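Local coordinates for general Secretion Pathway Protein (Vibrio vulnificus, PDB 4G54) that probably binds peptidoglycan in the periplasm as part of the EpsAB fusion protein of the type II secretion system, at residues A[92-97]-A[102-107]. Sequence-based numbering, arbitrary orientation.
Sequences VVLLEV and VVLLTG
Leu95 and Glu96 both stand opposite Val103 in a classic beta bulge, which shifts the register of this antiparallel hairpin by one residue. Val103 is bonded to both: its O accepts from Leu95 N (2.9 Å), nearly in line with the C=O, while its N donates to Glu96 O (2.9 Å). Because of the extra residue, the side chains of Leu95 and Glu96 both lie alongside that of Val103, pointing the same way, each against one of its methyl branches. Leu95 CD2 meets Val103 CG1 at 4.0 Å, and Glu96, its CG turned between N and the carbonyl carbon (chi1 55°), lays that CG on Val103 CG2 (3.6 Å); its carboxylate reaches on to a salt bridge with Arg101. Beyond the bulge the pairing is regular, Val93 and Leu105 exchanging two backbone bonds. On the other face the Leu94 side chain crosses that of Val102 at about a right angle, with Leu94 CD1 3.5 Å from Val102 CB, and Val97 CG2 meets Val102 CG1 (3.5 Å). The hairpin lies within the antiparallel sheet of the C39-peptidase-like domain, between strands 79-85 and 110-114. Helix 30-40 covers Val93, Leu95 and Leu105, while helix 69-73 packs on Leu94, Val97 and Val102 from the opposite face.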
loop_
_atom_site.group_PDB
_atom_site.type_symbol
_atom_site.label_atom_id
_atom_site.label_comp_id
_atom_site.label_asym_id
_atom_site.label_seq_id
_atom_site.Cartn_x
_atom_site.Cartn_y
_atom_site.Cartn_z
ATOM N N VAL A 92 -5.446 -0.820 -14.228
ATOM C CA VAL A 92 -4.011 -1.020 -14.467
ATOM C C VAL A 92 -3.252 -0.688 -13.167
ATOM O O VAL A 92 -3.711 0.118 -12.368
ATOM C CB VAL A 92 -3.532 -0.135 -15.669
ATOM C CG1 VAL A 92 -3.556 1.386 -15.337
ATOM C CG2 VAL A 92 -2.212 -0.564 -16.119
ATOM N N VAL A 93 -2.183 -1.425 -12.894
ATOM C CA VAL A 93 -1.386 -1.149 -11.712
ATOM C C VAL A 93 -0.455 -0.009 -11.953
ATOM O O VAL A 93 0.303 -0.002 -12.936
ATOM C CB VAL A 93 -0.630 -2.412 -11.216
ATOM C CG1 VAL A 93 0.399 -2.039 -10.138
ATOM C CG2 VAL A 93 -1.667 -3.444 -10.694
ATOM N N LEU A 94 -0.483 0.981 -11.040
ATOM C CA LEU A 94 0.544 2.050 -11.065
ATOM C C LEU A 94 1.656 1.576 -10.169
ATOM O O LEU A 94 1.485 1.387 -8.954
ATOM C CB LEU A 94 -0.069 3.367 -10.502
ATOM C CG LEU A 94 0.942 4.514 -10.304
ATOM C CD1 LEU A 94 1.385 5.033 -11.604
ATOM C CD2 LEU A 94 0.243 5.649 -9.516
ATOM N N LEU A 95 2.860 1.423 -10.752
ATOM C CA LEU A 95 4.014 0.975 -9.995
ATOM C C LEU A 95 4.787 2.141 -9.515
ATOM O O LEU A 95 5.259 2.094 -8.347
ATOM C CB LEU A 95 4.930 0.040 -10.904
ATOM C CG LEU A 95 6.246 -0.428 -10.319
ATOM C CD1 LEU A 95 6.000 -1.408 -9.170
ATOM C CD2 LEU A 95 7.034 -1.136 -11.473
ATOM N N GLU A 96 5.072 3.125 -10.382
ATOM C CA GLU A 96 5.760 4.331 -9.882
ATOM C C GLU A 96 5.306 5.544 -10.668
ATOM O O GLU A 96 4.732 5.417 -11.708
ATOM C CB GLU A 96 7.245 4.204 -9.903
ATOM C CG GLU A 96 7.807 3.859 -11.223
ATOM C CD GLU A 96 9.350 3.586 -11.074
ATOM O OE1 GLU A 96 9.830 2.497 -11.390
ATOM O OE2 GLU A 96 10.048 4.514 -10.587
ATOM N N VAL A 97 5.619 6.697 -10.129
ATOM C CA VAL A 97 5.070 7.938 -10.677
ATOM C C VAL A 97 6.030 9.062 -10.401
ATOM O O VAL A 97 6.648 9.124 -9.310
ATOM C CB VAL A 97 3.682 8.273 -10.061
ATOM C CG1 VAL A 97 3.679 8.276 -8.461
ATOM C CG2 VAL A 97 3.179 9.640 -10.611
ATOM N N VAL A 102 4.284 7.888 -15.714
ATOM C CA VAL A 102 3.929 6.844 -14.730
ATOM C C VAL A 102 4.316 5.522 -15.390
ATOM O O VAL A 102 4.393 5.395 -16.620
ATOM C CB VAL A 102 2.462 6.836 -14.413
ATOM C CG1 VAL A 102 2.078 8.109 -13.581
ATOM C CG2 VAL A 102 1.542 6.701 -15.716
ATOM N N VAL A 103 4.699 4.593 -14.521
ATOM C CA VAL A 103 4.989 3.208 -14.965
ATOM C C VAL A 103 3.820 2.346 -14.585
ATOM O O VAL A 103 3.375 2.305 -13.443
ATOM C CB VAL A 103 6.303 2.650 -14.351
ATOM C CG1 VAL A 103 6.508 1.172 -14.752
ATOM C CG2 VAL A 103 7.416 3.567 -14.836
ATOM N N LEU A 104 3.237 1.700 -15.600
ATOM C CA LEU A 104 1.988 0.919 -15.462
ATOM C C LEU A 104 2.261 -0.567 -15.706
ATOM O O LEU A 104 3.053 -0.928 -16.586
ATOM C CB LEU A 104 0.968 1.433 -16.461
ATOM C CG LEU A 104 0.647 2.933 -16.339
ATOM C CD1 LEU A 104 -0.427 3.227 -17.393
ATOM C CD2 LEU A 104 0.186 3.238 -14.912
ATOM N N LEU A 105 1.574 -1.414 -14.960
ATOM C CA LEU A 105 1.600 -2.901 -15.145
ATOM C C LEU A 105 0.211 -3.393 -15.509
ATOM O O LEU A 105 -0.735 -3.160 -14.780
ATOM C CB LEU A 105 2.126 -3.586 -13.883
ATOM C CG LEU A 105 3.429 -3.055 -13.316
ATOM C CD1 LEU A 105 3.767 -3.782 -11.976
ATOM C CD2 LEU A 105 4.586 -3.349 -14.272
ATOM N N THR A 106 0.091 -4.104 -16.643
ATOM C CA THR A 106 -1.217 -4.431 -17.222
ATOM C C THR A 106 -1.600 -5.871 -16.958
ATOM O O THR A 106 -2.688 -6.304 -17.339
ATOM C CB THR A 106 -1.250 -4.215 -18.761
ATOM O OG1 THR A 106 -0.425 -5.287 -19.344
ATOM C CG2 THR A 106 -0.725 -2.880 -19.209
ATOM N N GLY A 107 -0.757 -6.655 -16.290
ATOM C CA GLY A 107 -0.961 -8.112 -16.201
ATOM C C GLY A 107 -0.175 -8.883 -17.306
ATOM O O GLY A 107 0.078 -10.074 -17.199
#